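Tyrosinase (Burkholderia thailandensis, PDB 5ZRD) is a dicopper monooxygenase that probably hydroxylates monophenols to catechols and oxidises these to quinones, working efficiently at acidic pH. Local coordinates at residues A[34-39]-A[48-53]; A[94-99]-A[382-387]; A[329-334]-A[388-393]. All coordinates share one frame; numbering follows the deposited sequence.

Contact 1 (A[34-39]-A[48-53])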
ATOM      1  N   ARG A  34      21.764  25.735  36.342  1.00 43.89           N
ATOM      2  CA  ARG A  34      20.487  25.658  37.047  1.00 41.82           C
ATOM      3  C   ARG A  34      19.355  25.553  36.032  1.00 36.95           C
ATOM      4  O   ARG A  34      18.410  24.848  36.285  1.00 39.63           O
ATOM      5  CB  ARG A  34      20.277  26.860  37.978  1.00 51.67           C
ATOM      6  CG  ARG A  34      18.888  26.938  38.612  1.00 57.23           C
ATOM      7  CD  ARG A  34      18.686  28.161  39.501  1.00 58.55           C
ATOM      8  NE  ARG A  34      19.449  28.025  40.732  1.00 58.43           N
ATOM      9  CZ  ARG A  34      20.568  28.682  41.024  1.00 68.76           C
ATOM     10  NH1 ARG A  34      21.188  28.403  42.160  1.00 64.38           N
ATOM     11  NH2 ARG A  34      21.064  29.604  40.202  1.00 62.24           N
ATOM     12  N   ALA A  35      19.453  26.274  34.911  1.00 37.39           N
ATOM     13  CA  ALA A  35      18.419  26.245  33.846  1.00 37.23           C
ATOM     14  C   ALA A  35      18.363  24.866  33.177  1.00 35.50           C
ATOM     15  O   ALA A  35      17.282  24.354  32.838  1.00 38.97           O
ATOM     16  CB  ALA A  35      18.720  27.313  32.820  1.00 39.99           C
ATOM     17  N   TRP A  36      19.536  24.277  32.960  1.00 31.22           N
ATOM     18  CA  TRP A  36      19.613  22.990  32.315  1.00 34.02           C
ATOM     19  C   TRP A  36      19.065  21.910  33.265  1.00 37.72           C
ATOM     20  O   TRP A  36      18.325  20.991  32.831  1.00 32.47           O
ATOM     21  CB  TRP A  36      21.052  22.701  31.875  1.00 34.98           C
ATOM     22  CG  TRP A  36      21.360  23.159  30.489  1.00 34.89           C
ATOM     23  CD1 TRP A  36      21.909  24.347  30.090  1.00 38.11           C
ATOM     24  CD2 TRP A  36      21.134  22.406  29.296  1.00 36.89           C
ATOM     25  NE1 TRP A  36      22.035  24.382  28.726  1.00 38.74           N
ATOM     26  CE2 TRP A  36      21.552  23.210  28.215  1.00 37.85           C
ATOM     27  CE3 TRP A  36      20.604  21.141  29.045  1.00 36.06           C
ATOM     28  CZ2 TRP A  36      21.475  22.767  26.906  1.00 35.64           C
ATOM     29  CZ3 TRP A  36      20.522  20.703  27.750  1.00 35.11           C
ATOM     30  CH2 TRP A  36      20.954  21.510  26.701  1.00 37.06           C
ATOM     31  N   VAL A  37      19.394  22.016  34.561  1.00 37.22           N
ATOM     32  CA  VAL A  37      18.771  21.097  35.546  1.00 39.73           C
ATOM     33  C   VAL A  37      17.243  21.224  35.444  1.00 38.32           C
ATOM     34  O   VAL A  37      16.516  20.244  35.286  1.00 36.73           O
ATOM     35  CB  VAL A  37      19.288  21.362  36.975  1.00 42.53           C
ATOM     36  CG1 VAL A  37      18.535  20.522  37.998  1.00 42.33           C
ATOM     37  CG2 VAL A  37      20.787  21.111  37.087  1.00 39.44           C
ATOM     38  N   GLY A  38      16.752  22.450  35.432  1.00 38.53           N
ATOM     39  CA  GLY A  38      15.307  22.661  35.386  1.00 39.81           C
ATOM     40  C   GLY A  38      14.637  22.085  34.151  1.00 38.05           C
ATOM     41  O   GLY A  38      13.581  21.448  34.262  1.00 45.28           O
ATOM     42  N   ILE A  39      15.198  22.302  32.954  1.00 44.92           N
ATOM     43  CA  ILE A  39      14.507  21.786  31.722  1.00 39.76           C
ATOM     44  C   ILE A  39      14.626  20.261  31.672  1.00 33.85           C
ATOM     45  O   ILE A  39      13.740  19.585  31.146  1.00 33.29           O
ATOM     46  CB  ILE A  39      14.973  22.476  30.414  1.00 46.55           C
ATOM     47  CG1 ILE A  39      16.425  22.180  30.021  1.00 46.76           C
ATOM     48  CG2 ILE A  39      14.717  23.984  30.468  1.00 45.21           C
ATOM     49  CD1 ILE A  39      16.726  22.445  28.538  1.00 46.53           C
ATOM     50  N   LYS A  48       8.506  22.200  26.577  1.00 39.63           N
ATOM     51  CA  LYS A  48       9.755  22.834  26.974  1.00 39.58           C
ATOM     52  C   LYS A  48      10.681  21.900  27.789  1.00 35.65           C
ATOM     53  O   LYS A  48      11.761  22.326  28.207  1.00 29.85           O
ATOM     54  CB  LYS A  48       9.431  24.068  27.820  1.00 41.62           C
ATOM     55  CG  LYS A  48       8.519  25.100  27.169  1.00 45.77           C
ATOM     56  CD  LYS A  48       8.531  26.398  27.960  1.00 54.38           C
ATOM     57  CE  LYS A  48       7.967  27.592  27.221  1.00 61.08           C
ATOM     58  NZ  LYS A  48       6.576  27.861  27.657  1.00 65.77           N
ATOM     59  N   SER A  49      10.285  20.670  28.098  1.00 36.64           N
ATOM     60  CA  SER A  49      11.251  19.716  28.707  1.00 37.48           C
ATOM     61  C   SER A  49      12.402  19.454  27.739  1.00 37.91           C
ATOM     62  O   SER A  49      12.228  19.487  26.529  1.00 38.91           O
ATOM     63  CB  SER A  49      10.600  18.399  29.047  1.00 37.46           C
ATOM     64  OG  SER A  49       9.991  17.803  27.900  1.00 35.49           O
ATOM     65  N   PHE A  50      13.549  19.093  28.271  1.00 41.14           N
ATOM     66  CA  PHE A  50      14.650  18.755  27.404  1.00 37.41           C
ATOM     67  C   PHE A  50      14.296  17.549  26.522  1.00 38.53           C
ATOM     68  O   PHE A  50      14.788  17.445  25.418  1.00 36.10           O
ATOM     69  CB  PHE A  50      15.917  18.487  28.203  1.00 35.25           C
ATOM     70  CG  PHE A  50      17.099  18.235  27.306  1.00 37.94           C
ATOM     71  CD1 PHE A  50      17.496  19.191  26.383  1.00 38.17           C
ATOM     72  CD2 PHE A  50      17.809  17.048  27.377  1.00 39.71           C
ATOM     73  CE1 PHE A  50      18.562  18.958  25.537  1.00 37.84           C
ATOM     74  CE2 PHE A  50      18.894  16.826  26.544  1.00 38.88           C
ATOM     75  CZ  PHE A  50      19.275  17.786  25.635  1.00 38.68           C
ATOM     76  N   PHE A  51      13.463  16.633  27.009  1.00 39.66           N
ATOM     77  CA  PHE A  51      13.215  15.408  26.264  1.00 39.08           C
ATOM     78  C   PHE A  51      12.392  15.694  25.005  1.00 36.63           C
ATOM     79  O   PHE A  51      12.609  15.116  23.947  1.00 33.34           O
ATOM     80  CB  PHE A  51      12.477  14.372  27.116  1.00 39.46           C
ATOM     81  CG  PHE A  51      12.111  13.124  26.358  1.00 33.71           C
ATOM     82  CD1 PHE A  51      13.054  12.131  26.129  1.00 33.08           C
ATOM     83  CD2 PHE A  51      10.829  12.946  25.875  1.00 31.91           C
ATOM     84  CE1 PHE A  51      12.723  10.983  25.421  1.00 33.87           C
ATOM     85  CE2 PHE A  51      10.495  11.790  25.183  1.00 34.17           C
ATOM     86  CZ  PHE A  51      11.444  10.820  24.940  1.00 34.90           C
ATOM     87  N   ALA A  52      11.422  16.574  25.159  1.00 36.65           N
ATOM     88  CA  ALA A  52      10.578  16.969  24.062  1.00 37.49           C
ATOM     89  C   ALA A  52      11.414  17.709  23.004  1.00 36.24           C
ATOM     90  O   ALA A  52      11.309  17.397  21.818  1.00 40.29           O
ATOM     91  CB  ALA A  52       9.456  17.834  24.594  1.00 35.70           C
ATOM     92  N   LEU A  53      12.215  18.675  23.481  1.00 34.04           N
ATOM     93  CA  LEU A  53      13.075  19.570  22.677  1.00 34.24           C
ATOM     94  C   LEU A  53      14.092  18.724  21.915  1.00 32.63           C
ATOM     95  O   LEU A  53      14.161  18.852  20.711  1.00 35.06           O
ATOM     96  CB  LEU A  53      13.798  20.586  23.568  1.00 35.03           C
ATOM     97  CG  LEU A  53      12.984  21.801  24.023  1.00 38.53           C
ATOM     98  CD1 LEU A  53      13.708  22.543  25.147  1.00 38.26           C
ATOM     99  CD2 LEU A  53      12.726  22.751  22.856  1.00 41.12           C
TER
HETATM  100  O   HOH W   1      13.344  16.330  30.308  1.00 34.34           O
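Trp36 and Phe50 meet between two consecutive helices joined by a short loop, where the C-terminal part of helix 27-41 leads into helix 50-57, the helix that ends in the copper ligand His57. Their contact is an offset edge-to-face pair: the planes stand at 63° to one another, and Trp36 CZ3 lies 3.4 Å from Phe50 CE1, above the phenyl face and near its rim. With CG anti to the backbone N (chi1 -176°), Phe50 sends its ring back toward helix 27-41. A flat apolar ring suits this buried place, offering a face to the Trp36 edge and its rim to Ile39. Phe318 meets the indole and Phe152 the phenyl ring, making this part of a larger aromatic cluster.

The aliphatic packing comes from Ile39. Its CD1 approaches Phe50 CD1 at 4.0 Å and also sits over a rim of the indole face, so one branched side chain fills the angle between two rings. Leu105 of helix 90-108 packs against both Trp36 and Ile39.

Polar contacts tie the backbones. Phe50 N donates to Ile39 O at 2.9 Å, approaching from above the carbonyl plane. Within the helix, that oxygen's usual partner would be the nitrogen of Pro43, which has no hydrogen to give; the start of the next helix supplies one. The CA of Ser49 adds a CA-H...O contact to Ile39 O at 3.5 Å, and a water weakly bridges this oxygen to Phe51 N. Ser49 is the N-cap of the second helix: its OG bonds to Asp46 O and also accepts weakly from Ala52 N at 3.3 Å.

Contact 2 (A[94-99]-A[382-387]). With CU (copper (II) ion), chain J.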
ATOM      1  N   HIS A  94      18.051  25.388  12.443  1.00 27.87           N
ATOM      2  CA  HIS A  94      18.815  25.162  13.669  1.00 28.02           C
ATOM      3  C   HIS A  94      18.891  26.458  14.467  1.00 28.81           C
ATOM      4  O   HIS A  94      18.962  26.386  15.664  1.00 27.07           O
ATOM      5  CB  HIS A  94      20.202  24.585  13.416  1.00 28.62           C
ATOM      6  CG  HIS A  94      20.117  23.185  12.957  1.00 27.95           C
ATOM      7  ND1 HIS A  94      19.782  22.892  11.691  1.00 29.12           N
ATOM      8  CD2 HIS A  94      20.253  22.011  13.614  1.00 31.73           C
ATOM      9  CE1 HIS A  94      19.705  21.578  11.558  1.00 32.77           C
ATOM     10  NE2 HIS A  94      20.021  21.010  12.721  1.00 30.81           N
ATOM     11  N   ARG A  95      18.841  27.616  13.808  1.00 28.98           N
ATOM     12  CA  ARG A  95      18.815  28.887  14.532  1.00 28.58           C
ATOM     13  C   ARG A  95      17.603  28.904  15.463  1.00 29.02           C
ATOM     14  O   ARG A  95      17.737  29.272  16.629  1.00 33.26           O
ATOM     15  CB  ARG A  95      18.776  30.084  13.571  1.00 29.03           C
ATOM     16  CG  ARG A  95      18.592  31.455  14.222  1.00 27.77           C
ATOM     17  CD  ARG A  95      18.984  32.570  13.266  1.00 28.10           C
ATOM     18  NE  ARG A  95      20.429  32.714  13.186  1.00 29.73           N
ATOM     19  CZ  ARG A  95      21.091  33.524  12.370  1.00 31.49           C
ATOM     20  NH1 ARG A  95      20.429  34.342  11.570  1.00 28.96           N
ATOM     21  NH2 ARG A  95      22.416  33.542  12.414  1.00 30.59           N
ATOM     22  N   MET A  96      16.451  28.524  14.938  1.00 29.13           N
ATOM     23  CA  MET A  96      15.261  28.565  15.707  1.00 31.70           C
ATOM     24  C   MET A  96      15.293  27.459  16.772  1.00 34.56           C
ATOM     25  O   MET A  96      14.799  27.656  17.915  1.00 31.94           O
ATOM     26  CB  MET A  96      14.029  28.423  14.821  1.00 32.18           C
ATOM     27  CG  MET A  96      13.777  29.661  13.987  1.00 36.88           C
ATOM     28  SD  MET A  96      13.790  31.184  14.965  1.00 38.73           S
ATOM     29  CE  MET A  96      12.580  30.719  16.208  1.00 41.41           C
ATOM     30  N   TYR A  97      15.901  26.324  16.428  1.00 35.22           N
ATOM     31  CA  TYR A  97      15.955  25.195  17.365  1.00 31.44           C
ATOM     32  C   TYR A  97      16.687  25.637  18.618  1.00 29.41           C
ATOM     33  O   TYR A  97      16.217  25.390  19.739  1.00 30.79           O
ATOM     34  CB  TYR A  97      16.623  23.970  16.745  1.00 30.34           C
ATOM     35  CG  TYR A  97      16.550  22.667  17.509  1.00 30.82           C
ATOM     36  CD1 TYR A  97      15.580  22.406  18.466  1.00 32.83           C
ATOM     37  CD2 TYR A  97      17.440  21.654  17.219  1.00 28.99           C
ATOM     38  CE1 TYR A  97      15.499  21.184  19.122  1.00 30.82           C
ATOM     39  CE2 TYR A  97      17.351  20.418  17.826  1.00 29.95           C
ATOM     40  CZ  TYR A  97      16.385  20.185  18.787  1.00 31.10           C
ATOM     41  OH  TYR A  97      16.338  18.977  19.397  1.00 31.89           O
ATOM     42  N   VAL A  98      17.800  26.306  18.415  1.00 30.91           N
ATOM     43  CA  VAL A  98      18.627  26.707  19.540  1.00 33.28           C
ATOM     44  C   VAL A  98      17.877  27.758  20.349  1.00 36.11           C
ATOM     45  O   VAL A  98      17.938  27.784  21.577  1.00 36.63           O
ATOM     46  CB  VAL A  98      19.973  27.280  19.094  1.00 29.29           C
ATOM     47  CG1 VAL A  98      20.766  27.770  20.297  1.00 31.48           C
ATOM     48  CG2 VAL A  98      20.777  26.262  18.314  1.00 32.77           C
ATOM     49  N   TYR A  99      17.242  28.661  19.621  1.00 40.35           N
ATOM     50  CA  TYR A  99      16.531  29.761  20.237  1.00 40.93           C
ATOM     51  C   TYR A  99      15.387  29.202  21.078  1.00 35.03           C
ATOM     52  O   TYR A  99      15.218  29.641  22.164  1.00 30.35           O
ATOM     53  CB  TYR A  99      15.965  30.695  19.167  1.00 45.54           C
ATOM     54  CG  TYR A  99      15.155  31.861  19.671  1.00 43.99           C
ATOM     55  CD1 TYR A  99      15.779  32.967  20.211  1.00 46.14           C
ATOM     56  CD2 TYR A  99      13.777  31.893  19.542  1.00 49.94           C
ATOM     57  CE1 TYR A  99      15.053  34.062  20.639  1.00 48.68           C
ATOM     58  CE2 TYR A  99      13.035  32.989  19.960  1.00 48.55           C
ATOM     59  CZ  TYR A  99      13.682  34.080  20.502  1.00 44.60           C
ATOM     60  OH  TYR A  99      13.000  35.177  20.922  1.00 52.47           O
ATOM     61  N   GLU A 382       1.387  31.002  15.213  1.00 60.23           N
ATOM     62  CA  GLU A 382       1.788  30.935  13.798  1.00 65.23           C
ATOM     63  C   GLU A 382       3.227  30.377  13.686  1.00 56.56           C
ATOM     64  O   GLU A 382       4.128  30.675  14.500  1.00 46.49           O
ATOM     65  CB  GLU A 382       1.639  32.318  13.144  1.00 71.35           C
ATOM     66  CG  GLU A 382       0.324  32.515  12.408  1.00 77.05           C
ATOM     67  CD  GLU A 382       0.302  33.710  11.466  1.00 92.38           C
ATOM     68  OE1 GLU A 382      -0.738  33.904  10.801  1.00 99.03           O
ATOM     69  OE2 GLU A 382       1.318  34.455  11.399  1.00 90.69           O
ATOM     70  N   ALA A 383       3.432  29.568  12.645  1.00 49.01           N
ATOM     71  CA  ALA A 383       4.699  28.913  12.388  1.00 43.46           C
ATOM     72  C   ALA A 383       5.796  29.944  12.082  1.00 40.32           C
ATOM     73  O   ALA A 383       5.646  30.799  11.212  1.00 41.42           O
ATOM     74  CB  ALA A 383       4.525  27.952  11.247  1.00 43.34           C
ATOM     75  N   TYR A 384       6.900  29.870  12.808  1.00 37.49           N
ATOM     76  CA  TYR A 384       8.131  30.558  12.383  1.00 35.58           C
ATOM     77  C   TYR A 384       8.527  30.117  10.966  1.00 35.75           C
ATOM     78  O   TYR A 384       8.315  28.962  10.582  1.00 37.94           O
ATOM     79  CB  TYR A 384       9.287  30.259  13.333  1.00 31.68           C
ATOM     80  CG  TYR A 384       9.385  31.126  14.555  1.00 31.85           C
ATOM     81  CD1 TYR A 384      10.085  32.321  14.537  1.00 35.69           C
ATOM     82  CD2 TYR A 384       8.829  30.723  15.745  1.00 33.08           C
ATOM     83  CE1 TYR A 384      10.214  33.105  15.673  1.00 35.13           C
ATOM     84  CE2 TYR A 384       8.940  31.493  16.886  1.00 33.19           C
ATOM     85  CZ  TYR A 384       9.625  32.689  16.853  1.00 32.93           C
ATOM     86  OH  TYR A 384       9.720  33.427  18.000  1.00 33.66           O
ATOM     87  N   THR A 385       9.085  31.073  10.210  1.00 38.19           N
ATOM     88  CA  THR A 385       9.770  30.861   8.946  1.00 38.16           C
ATOM     89  C   THR A 385      11.171  31.461   9.034  1.00 33.94           C
ATOM     90  O   THR A 385      11.491  32.170   9.969  1.00 33.02           O
ATOM     91  CB  THR A 385       9.092  31.575   7.761  1.00 44.15           C
ATOM     92  OG1 THR A 385       9.294  32.977   7.965  1.00 43.02           O
ATOM     93  CG2 THR A 385       7.627  31.221   7.598  1.00 42.08           C
ATOM     94  N   SER A 386      11.961  31.195   8.002  1.00 34.80           N
ATOM     95  CA  SER A 386      13.278  31.751   7.880  1.00 37.68           C
ATOM     96  C   SER A 386      13.205  33.283   7.866  1.00 39.77           C
ATOM     97  O   SER A 386      14.151  33.931   8.308  1.00 39.24           O
ATOM     98  CB  SER A 386      13.971  31.244   6.647  1.00 40.51           C
ATOM     99  OG  SER A 386      14.275  29.865   6.746  1.00 37.92           O
ATOM    100  N   GLU A 387      12.093  33.854   7.392  1.00 44.13           N
ATOM    101  CA  GLU A 387      11.980  35.326   7.203  1.00 47.38           C
ATOM    102  C   GLU A 387      11.947  35.992   8.583  1.00 41.07           C
ATOM    103  O   GLU A 387      12.406  37.094   8.731  1.00 36.83           O
ATOM    104  CB  GLU A 387      10.794  35.657   6.283  1.00 58.78           C
ATOM    105  CG  GLU A 387      10.918  36.984   5.541  1.00 77.71           C
ATOM    106  CD  GLU A 387      11.602  37.007   4.172  1.00 86.82           C
ATOM    107  OE1 GLU A 387      11.127  36.288   3.264  1.00 86.72           O
ATOM    108  OE2 GLU A 387      12.581  37.797   3.996  1.00 73.36           O
TER
HETATM  109 CU    CU J 606      20.214  18.860  12.857  1.00 33.90          CU
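Met96 meets Tyr384 in a Met-aromatic contact that joins helix 90-108, part of the helical bundle around the type 3 copper centre, to the short strand 383-385. Following Met96 outward, CB leaves the helix toward the strand and CG lies beside the backbone N. The chain then bends at both chi2 (-50°) and chi3 (-54°), folding its end over the tyrosine. SD is the first atom to reach the ring, obliquely, at 3.9 Å from Tyr384 CD1. CE goes further and settles over the ring centre, 3.3 Å from the Tyr384 centroid and only 10° off the normal, a CH-pi contact over the face beside the oblique sulfur-aromatic one. Methionine suits this spot because its flexible, unbranched thioether can bend so that the terminal methyl points its C-H bonds at an aromatic face. Leu373, Phe376 and Cys389 help to enclose it.

Tyrosine in turn is long enough to reach Tyr99, one turn further along the helix: Tyr384 OH comes within 3.9 Å of Tyr99 CE2, the two side chains crossing at about a right angle. Backbone hydrogen bonds of Tyr384 to Leu373 and Phe376 hold its strand. At the strand's end, Thr385 OG1 accepts from Glu387 N at 3.0 Å, an ST turn. The same helical segment supplies a metal ligand: His94, with His57 and His85, binds one copper, and His94 NE2 lies 2.2 Å from the metal.

Contact 3 (A[329-334]-A[388-393])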
ATOM      1  N   VAL A 329      28.334  35.380  11.733  1.00 28.78           N
ATOM      2  CA  VAL A 329      29.563  35.961  11.229  1.00 30.28           C
ATOM      3  C   VAL A 329      29.553  36.030   9.699  1.00 29.69           C
ATOM      4  O   VAL A 329      29.992  37.007   9.166  1.00 29.34           O
ATOM      5  CB  VAL A 329      30.807  35.190  11.695  1.00 33.11           C
ATOM      6  CG1 VAL A 329      32.041  35.630  10.923  1.00 35.23           C
ATOM      7  CG2 VAL A 329      31.034  35.357  13.186  1.00 31.28           C
ATOM      8  N   TRP A 330      29.055  35.002   9.014  1.00 30.65           N
ATOM      9  CA  TRP A 330      29.023  34.988   7.589  1.00 28.84           C
ATOM     10  C   TRP A 330      28.055  36.075   7.126  1.00 30.06           C
ATOM     11  O   TRP A 330      28.309  36.722   6.116  1.00 26.71           O
ATOM     12  CB  TRP A 330      28.617  33.607   7.043  1.00 30.38           C
ATOM     13  CG  TRP A 330      28.401  33.574   5.557  1.00 28.12           C
ATOM     14  CD1 TRP A 330      29.334  33.329   4.596  1.00 27.53           C
ATOM     15  CD2 TRP A 330      27.172  33.838   4.857  1.00 27.74           C
ATOM     16  NE1 TRP A 330      28.768  33.399   3.354  1.00 28.69           N
ATOM     17  CE2 TRP A 330      27.440  33.703   3.485  1.00 26.99           C
ATOM     18  CE3 TRP A 330      25.882  34.199   5.257  1.00 29.47           C
ATOM     19  CZ2 TRP A 330      26.471  33.933   2.519  1.00 27.80           C
ATOM     20  CZ3 TRP A 330      24.906  34.385   4.302  1.00 27.71           C
ATOM     21  CH2 TRP A 330      25.208  34.282   2.948  1.00 29.07           C
ATOM     22  N   GLN A 331      26.939  36.211   7.835  1.00 32.33           N
ATOM     23  CA  GLN A 331      25.920  37.242   7.485  1.00 32.65           C
ATOM     24  C   GLN A 331      26.581  38.611   7.579  1.00 33.92           C
ATOM     25  O   GLN A 331      26.447  39.381   6.667  1.00 29.08           O
ATOM     26  CB  GLN A 331      24.707  37.205   8.397  1.00 29.58           C
ATOM     27  CG  GLN A 331      23.757  36.071   8.064  1.00 30.04           C
ATOM     28  CD  GLN A 331      22.583  35.961   9.013  1.00 29.72           C
ATOM     29  OE1 GLN A 331      22.680  35.328  10.064  1.00 29.19           O
ATOM     30  NE2 GLN A 331      21.445  36.527   8.618  1.00 25.54           N
ATOM     31  N   LYS A 332      27.395  38.820   8.613  1.00 38.51           N
ATOM     32  CA  LYS A 332      28.063  40.135   8.848  1.00 38.95           C
ATOM     33  C   LYS A 332      29.157  40.392   7.804  1.00 40.46           C
ATOM     34  O   LYS A 332      29.195  41.464   7.217  1.00 37.55           O
ATOM     35  CB  LYS A 332      28.715  40.194  10.234  1.00 42.50           C
ATOM     36  CG  LYS A 332      27.768  40.219  11.432  1.00 45.51           C
ATOM     37  CD  LYS A 332      28.101  41.289  12.486  1.00 51.26           C
ATOM     38  CE  LYS A 332      29.290  40.997  13.389  1.00 58.76           C
ATOM     39  NZ  LYS A 332      29.472  39.547  13.685  1.00 60.13           N
ATOM     40  N   GLN A 333      30.053  39.412   7.602  1.00 38.89           N
ATOM     41  CA  GLN A 333      31.179  39.565   6.704  1.00 33.23           C
ATOM     42  C   GLN A 333      30.681  39.636   5.254  1.00 32.50           C
ATOM     43  O   GLN A 333      31.443  40.087   4.435  1.00 33.66           O
ATOM     44  CB  GLN A 333      32.203  38.432   6.815  1.00 34.57           C
ATOM     45  CG  GLN A 333      32.978  38.378   8.134  1.00 35.87           C
ATOM     46  CD  GLN A 333      34.091  37.346   8.106  1.00 36.53           C
ATOM     47  OE1 GLN A 333      34.320  36.707   7.086  1.00 37.06           O
ATOM     48  NE2 GLN A 333      34.820  37.185   9.209  1.00 32.68           N
ATOM     49  N   THR A 334      29.458  39.225   4.897  1.00 29.57           N
ATOM     50  CA  THR A 334      29.115  39.164   3.475  1.00 32.06           C
ATOM     51  C   THR A 334      27.917  40.056   3.140  1.00 30.40           C
ATOM     52  O   THR A 334      27.479  40.039   2.004  1.00 30.36           O
ATOM     53  CB  THR A 334      28.776  37.745   2.958  1.00 33.95           C
ATOM     54  OG1 THR A 334      27.563  37.271   3.558  1.00 30.03           O
ATOM     55  CG2 THR A 334      29.897  36.747   3.152  1.00 32.25           C
ATOM     56  N   ASP A 388      11.494  35.250   9.594  1.00 38.28           N
ATOM     57  CA  ASP A 388      11.438  35.696  10.975  1.00 35.63           C
ATOM     58  C   ASP A 388      12.759  35.630  11.758  1.00 37.89           C
ATOM     59  O   ASP A 388      12.761  36.111  12.888  1.00 37.32           O
ATOM     60  CB  ASP A 388      10.403  34.855  11.731  1.00 35.24           C
ATOM     61  CG  ASP A 388       9.015  34.943  11.119  1.00 38.73           C
ATOM     62  OD1 ASP A 388       8.568  36.084  10.883  1.00 39.59           O
ATOM     63  OD2 ASP A 388       8.385  33.891  10.835  1.00 37.59           O
ATOM     64  N   CYS A 389      13.865  35.080  11.200  1.00 36.90           N
ATOM     65  CA  CYS A 389      15.138  34.907  12.004  1.00 38.13           C
ATOM     66  C   CYS A 389      16.394  35.181  11.172  1.00 37.93           C
ATOM     67  O   CYS A 389      17.504  34.602  11.398  1.00 41.25           O
ATOM     68  CB  CYS A 389      15.235  33.522  12.629  1.00 39.00           C
ATOM     69  SG  CYS A 389      15.086  32.174  11.428  1.00 38.71           S
ATOM     70  N   ILE A 390      16.274  36.144  10.269  1.00 35.54           N
ATOM     71  CA  ILE A 390      17.449  36.585   9.516  1.00 34.82           C
ATOM     72  C   ILE A 390      18.368  37.418  10.425  1.00 33.54           C
ATOM     73  O   ILE A 390      19.587  37.192  10.521  1.00 31.19           O
ATOM     74  CB  ILE A 390      17.016  37.312   8.232  1.00 36.07           C
ATOM     75  CG1 ILE A 390      16.118  36.390   7.399  1.00 35.86           C
ATOM     76  CG2 ILE A 390      18.231  37.802   7.450  1.00 37.50           C
ATOM     77  CD1 ILE A 390      15.596  36.983   6.128  1.00 36.84           C
ATOM     78  N   ASN A 391      17.802  38.370  11.133  1.00 34.40           N
ATOM     79  CA  ASN A 391      18.622  39.256  11.901  1.00 34.13           C
ATOM     80  C   ASN A 391      18.426  38.915  13.370  1.00 35.25           C
ATOM     81  O   ASN A 391      17.368  39.231  13.943  1.00 33.53           O
ATOM     82  CB  ASN A 391      18.277  40.725  11.647  1.00 35.79           C
ATOM     83  CG  ASN A 391      19.213  41.658  12.383  1.00 38.00           C
ATOM     84  OD1 ASN A 391      19.527  41.434  13.551  1.00 38.58           O
ATOM     85  ND2 ASN A 391      19.706  42.674  11.695  1.00 40.41           N
ATOM     86  N   ILE A 392      19.435  38.301  13.975  1.00 31.85           N
ATOM     87  CA  ILE A 392      19.224  37.834  15.338  1.00 36.66           C
ATOM     88  C   ILE A 392      19.015  39.028  16.303  1.00 37.39           C
ATOM     89  O   ILE A 392      18.336  38.846  17.298  1.00 33.46           O
ATOM     90  CB  ILE A 392      20.367  36.915  15.828  1.00 34.54           C
ATOM     91  CG1 ILE A 392      21.717  37.619  15.810  1.00 31.01           C
ATOM     92  CG2 ILE A 392      20.399  35.610  15.049  1.00 39.37           C
ATOM     93  CD1 ILE A 392      22.826  36.825  16.462  1.00 34.02           C
ATOM     94  N   GLU A 393      19.619  40.202  16.064  1.00 39.18           N
ATOM     95  CA  GLU A 393      19.524  41.357  16.998  1.00 40.58           C
ATOM     96  C   GLU A 393      18.130  42.005  16.860  1.00 40.44           C
ATOM     97  O   GLU A 393      17.378  42.074  17.829  1.00 41.39           O
ATOM     98  CB  GLU A 393      20.658  42.349  16.739  1.00 41.61           C
ATOM     99  CG  GLU A 393      22.043  41.772  16.970  1.00 42.70           C
ATOM    100  CD  GLU A 393      23.237  42.628  16.531  1.00 48.01           C
ATOM    101  OE1 GLU A 393      23.047  43.524  15.668  1.00 48.06           O
ATOM    102  OE2 GLU A 393      24.379  42.389  17.032  1.00 44.40           O
TER
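A side-chain-to-backbone hydrogen bond joins Gln331, near the C-terminal end of helix 315-334, to Ile390 in the turn that leads into helix 392-396. It is a small, buried polar contact: Gln331 NE2 gives a hydrogen to Ile390 O at 2.7 Å, with an N-H...O angle of 147°. The donor is tilted 29° from the carbonyl plane, and the oxygen in turn lies somewhat out of the plane of the amide. Gln331 keeps CG beside its backbone N and extends beyond it (chi2 176°), which carries the amide away from the helix to the neighbouring turn.

Glutamine suits a buried site like this because its amide carries a donor, NE2, and an acceptor, OE1, side by side. NE2 also bonds to His336 O, while OE1 accepts from Arg95 NH1, so both polar atoms of the amide have partners and its rotation should be well fixed. Arg95 NH1 bonds to Cys389 O as well, drawing the turn and the glutamine to the same guanidinium group. Beyond the bond, the CG2 methyl of Ile390 lies against the donor nitrogen, 3.6 Å from Gln331 NE2, and helps to bury it.

The next residue prepares the following helix. Asn391 is its N-cap, OD1 accepting weakly from Glu393 N at 2.8 Å and also from Arg394 N, while ND2 bonds to Asp338 OD1. Helix 315-334 carries the copper ligand His320, so the contact fastens a later turn to the C-terminal part of one helix of the bundle typical of type 3 copper proteins.

How the contacts relate
From the N terminus, contact 1 closes a short loop of eight residues between helices 27-41 and 50-57. Contact 2 opens next, on helix 90-108, and closes only at residues 382-387, enclosing the second set of copper ligands, His277, His281 and His320. Contact 3 opens within that span, at 329-334, and closes just after it, at 388-393, so contacts 2 and 3 cross while contact 1 stands in series before both. Tyr97 OH, 2.5 Å from Leu53 O, probably hydrogen-bonds contact 2 to contact 1. Two residues earlier on the same helix, Arg95 is shared with contact 3. Helix 90-108 therefore links the N-terminal helix pair, helix 315-334 and the later segment 382-393.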